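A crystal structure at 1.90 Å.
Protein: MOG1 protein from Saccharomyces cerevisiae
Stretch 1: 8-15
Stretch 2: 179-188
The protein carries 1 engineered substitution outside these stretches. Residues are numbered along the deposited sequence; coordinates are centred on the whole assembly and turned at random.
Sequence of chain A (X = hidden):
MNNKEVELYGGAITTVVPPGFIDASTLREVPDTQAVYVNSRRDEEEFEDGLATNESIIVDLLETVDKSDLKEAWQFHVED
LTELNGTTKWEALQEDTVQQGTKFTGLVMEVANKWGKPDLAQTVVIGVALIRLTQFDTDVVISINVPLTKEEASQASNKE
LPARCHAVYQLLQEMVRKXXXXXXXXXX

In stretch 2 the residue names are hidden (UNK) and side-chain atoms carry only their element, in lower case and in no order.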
# COMPACT_ATOMS: atom_id res chain seq x y z
N LEU A 8 13.85 7.74 0.68
CA LEU A 8 13.90 6.30 0.84
C LEU A 8 15.21 5.76 0.28
O LEU A 8 15.84 6.39 -0.56
CB LEU A 8 12.75 5.63 0.09
CG LEU A 8 11.32 6.10 0.33
CD1 LEU A 8 10.38 5.11 -0.36
CD2 LEU A 8 11.00 6.14 1.81
N TYR A 9 15.59 4.57 0.74
CA TYR A 9 16.79 3.92 0.24
C TYR A 9 18.02 4.85 0.19
O TYR A 9 18.66 5.03 -0.86
CB TYR A 9 16.50 3.35 -1.15
CG TYR A 9 15.28 2.46 -1.19
CD1 TYR A 9 14.07 2.91 -1.73
CD2 TYR A 9 15.31 1.17 -0.64
CE1 TYR A 9 12.92 2.11 -1.72
CE2 TYR A 9 14.18 0.36 -0.63
CZ TYR A 9 12.98 0.83 -1.17
OH TYR A 9 11.86 0.01 -1.16
N GLY A 10 18.35 5.43 1.34
CA GLY A 10 19.51 6.31 1.39
C GLY A 10 19.37 7.63 0.65
O GLY A 10 20.34 8.39 0.56
N GLY A 11 18.19 7.91 0.12
CA GLY A 11 17.98 9.15 -0.61
C GLY A 11 17.87 8.96 -2.11
O GLY A 11 17.77 9.93 -2.86
N ALA A 12 17.88 7.71 -2.55
CA ALA A 12 17.79 7.43 -3.98
C ALA A 12 16.36 7.63 -4.50
O ALA A 12 16.15 7.82 -5.70
CB ALA A 12 18.22 5.99 -4.24
N ILE A 13 15.38 7.58 -3.60
CA ILE A 13 13.99 7.74 -4.01
C ILE A 13 13.27 8.64 -3.02
O ILE A 13 13.63 8.67 -1.84
CB ILE A 13 13.29 6.35 -4.01
CG1 ILE A 13 13.75 5.53 -5.22
CG2 ILE A 13 11.76 6.51 -4.04
CD1 ILE A 13 13.30 4.10 -5.14
N THR A 14 12.28 9.40 -3.48
CA THR A 14 11.49 10.22 -2.57
C THR A 14 10.01 9.98 -2.87
O THR A 14 9.63 9.59 -3.98
CB THR A 14 11.78 11.76 -2.69
OG1 THR A 14 11.46 12.23 -4.01
CG2 THR A 14 13.25 12.05 -2.39
N THR A 15 9.18 10.15 -1.84
CA THR A 15 7.73 10.04 -1.99
C THR A 15 7.23 10.78 -0.76
O THR A 15 7.99 11.56 -0.16
CB THR A 15 7.24 8.56 -2.05
OG1 THR A 15 5.81 8.54 -2.25
CG2 THR A 15 7.59 7.80 -0.77
N UNK A 179 6.09 9.99 -6.23
CA UNK A 179 7.20 9.04 -6.33
C UNK A 179 8.26 9.49 -7.33
O UNK A 179 7.95 9.74 -8.50
c UNK A 179 9.67 4.57 -6.54
c UNK A 179 7.67 6.56 -6.67
c UNK A 179 8.44 6.26 -7.79
c UNK A 179 9.44 5.26 -7.73
c UNK A 179 6.65 7.66 -6.73
c UNK A 179 7.90 5.86 -5.48
c UNK A 179 8.90 4.85 -5.42
N UNK A 180 9.51 9.60 -6.88
CA UNK A 180 10.57 10.05 -7.78
C UNK A 180 11.91 9.34 -7.56
O UNK A 180 12.37 9.20 -6.42
c UNK A 180 10.79 11.56 -7.63
c UNK A 180 8.90 13.35 -7.55
n UNK A 180 9.21 12.31 -9.46
n UNK A 180 8.01 13.81 -8.50
c UNK A 180 8.22 13.17 -9.63
c UNK A 180 9.66 12.40 -8.15
N UNK A 181 12.52 8.90 -8.66
CA UNK A 181 13.82 8.26 -8.55
C UNK A 181 14.82 9.41 -8.65
O UNK A 181 14.88 10.12 -9.66
c UNK A 181 12.99 6.14 -9.67
c UNK A 181 15.45 6.59 -9.49
c UNK A 181 14.08 7.23 -9.69
N UNK A 182 15.58 9.60 -7.58
CA UNK A 182 16.57 10.67 -7.50
C UNK A 182 17.94 10.20 -7.99
O UNK A 182 18.62 10.92 -8.71
c UNK A 182 15.43 11.84 -5.60
c UNK A 182 16.71 11.17 -6.04
c UNK A 182 17.89 12.13 -5.90
N UNK A 183 18.31 8.99 -7.58
CA UNK A 183 19.60 8.41 -7.93
C UNK A 183 19.43 7.03 -8.56
O UNK A 183 19.16 6.03 -7.87
o UNK A 183 22.18 7.36 -8.02
c UNK A 183 20.46 8.33 -6.65
c UNK A 183 21.79 7.60 -6.86
o UNK A 183 22.45 7.28 -5.85
N UNK A 184 19.61 6.96 -9.87
CA UNK A 184 19.45 5.69 -10.58
C UNK A 184 20.49 4.62 -10.24
O UNK A 184 20.29 3.44 -10.56
c UNK A 184 18.35 6.82 -12.52
o UNK A 184 20.74 6.54 -12.44
c UNK A 184 19.49 5.92 -12.10
N UNK A 185 21.58 5.00 -9.58
CA UNK A 185 22.61 4.03 -9.22
C UNK A 185 22.06 3.00 -8.27
O UNK A 185 22.68 1.95 -8.05
c UNK A 185 23.84 4.72 -8.61
o UNK A 185 23.52 5.43 -7.43
N UNK A 186 20.89 3.27 -7.69
CA UNK A 186 20.26 2.31 -6.80
C UNK A 186 19.98 1.03 -7.59
O UNK A 186 19.95 -0.06 -7.02
c UNK A 186 18.01 1.93 -5.45
c UNK A 186 18.63 1.65 -4.08
c UNK A 186 16.64 2.57 -5.28
c UNK A 186 18.92 2.86 -6.27
N UNK A 187 19.78 1.18 -8.90
CA UNK A 187 19.47 0.02 -9.75
C UNK A 187 20.65 -0.45 -10.59
O UNK A 187 20.47 -1.24 -11.52
c UNK A 187 17.09 0.87 -9.96
c UNK A 187 15.22 0.51 -8.46
c UNK A 187 14.90 1.87 -8.52
c UNK A 187 18.29 0.35 -10.68
c UNK A 187 15.68 2.73 -9.31
c UNK A 187 16.31 0.02 -9.18
c UNK A 187 16.76 2.22 -10.01
N UNK A 188 21.85 0.03 -10.22
CA UNK A 188 23.12 -0.29 -10.88
C UNK A 188 22.94 -0.97 -12.22
O UNK A 188 23.60 -2.02 -12.44
OXT UNK A 188 22.16 -0.45 -13.04
c UNK A 188 23.97 -1.15 -9.97

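Position 179 carries one carbon followed by a ring of six carbons. CA-to-CB points away from stretch 1, yet a ring carbon lies 3.6 Å from CG2 of Ile-13. With no hydroxyl on the ring, this is Phe-179, whose apolar ring suits a buried place beside an aliphatic neighbor.

Position 180 has one carbon and then a five-membered ring of three carbons and two nitrogens, the imidazole of His-180. Its CB lies 3.7 Å from OG1 of Thr-14, and both side chains share one face of the sheet. The position is exposed, where a polar ring is readily tolerated.

At position 181 one carbon bears two more, the fork of Val-181. It shares the opposite sheet face with Ile-13, and its CA is 4.3 Å from CG1 of that residue. Branching at CB is common in strands.

Position 182 shows the same three-carbon fork, and its CA-to-CB bond points toward stretch 1: its CB sits 3.6 Å from O of Gly-11, and a branch carbon reaches 3.9 Å from CG2 of Thr-14. This is Val-182, an apolar fork that covers the backbone at Gly-11 O and meets the methyl of Thr-14 just past the strand.

Position 183 has two carbons, the second bearing two oxygens. Such a carboxylate fits Asp-183, since N of position 185 donates to its OD1 at 2.9 Å, linking the side chain to the following 3-10 segment. Its CB packs 4.0 Å from CB of Ala-12.

Position 184, one carbon bearing an oxygen and a carbon, is Thr-184; its CA-to-CB bond points away, and in this exposed place its hydroxyl can face solvent. Position 185, one carbon and one oxygen, is Ser-185, small and polar on an exposed 3-10 turn free of stretch 1.

Position 186 has four carbons forked at the second: Leu-186. Its CB meets CB of Ala-12 at 3.8 Å, CD1 meets CB of Tyr-9 at 4.0 Å, and CD2 meets CD1 of Ile-13 at 3.7 Å; a forked aliphatic chain can serve all three.

Position 187, one carbon and a six-carbon ring, is Phe-187, whose apolar ring reaches the aliphatic end of Ile-13, CZ to CD1 4.4 Å. Position 188, a single carbon plus OXT, is the C-terminal Ala-188, exposed and beyond reach, so the contact asks nothing of its methyl.

The contact joins a short antiparallel pairing, Thr-14 with His-180 and Ile-13 with Val-181, to an apolar cluster. Thr-14 and His-180 exchange backbone hydrogen bonds, N to O, both 2.9 Å. O of Ala-12 accepts from N of Val-182 at 2.7 Å and N of Asp-183 at 3.1 Å where the chain leaves the strand, and farther on Leu-186 packs against Ala-12 and Ile-13.

Stretch 2, residues 179-188: FHVVDTSLFA
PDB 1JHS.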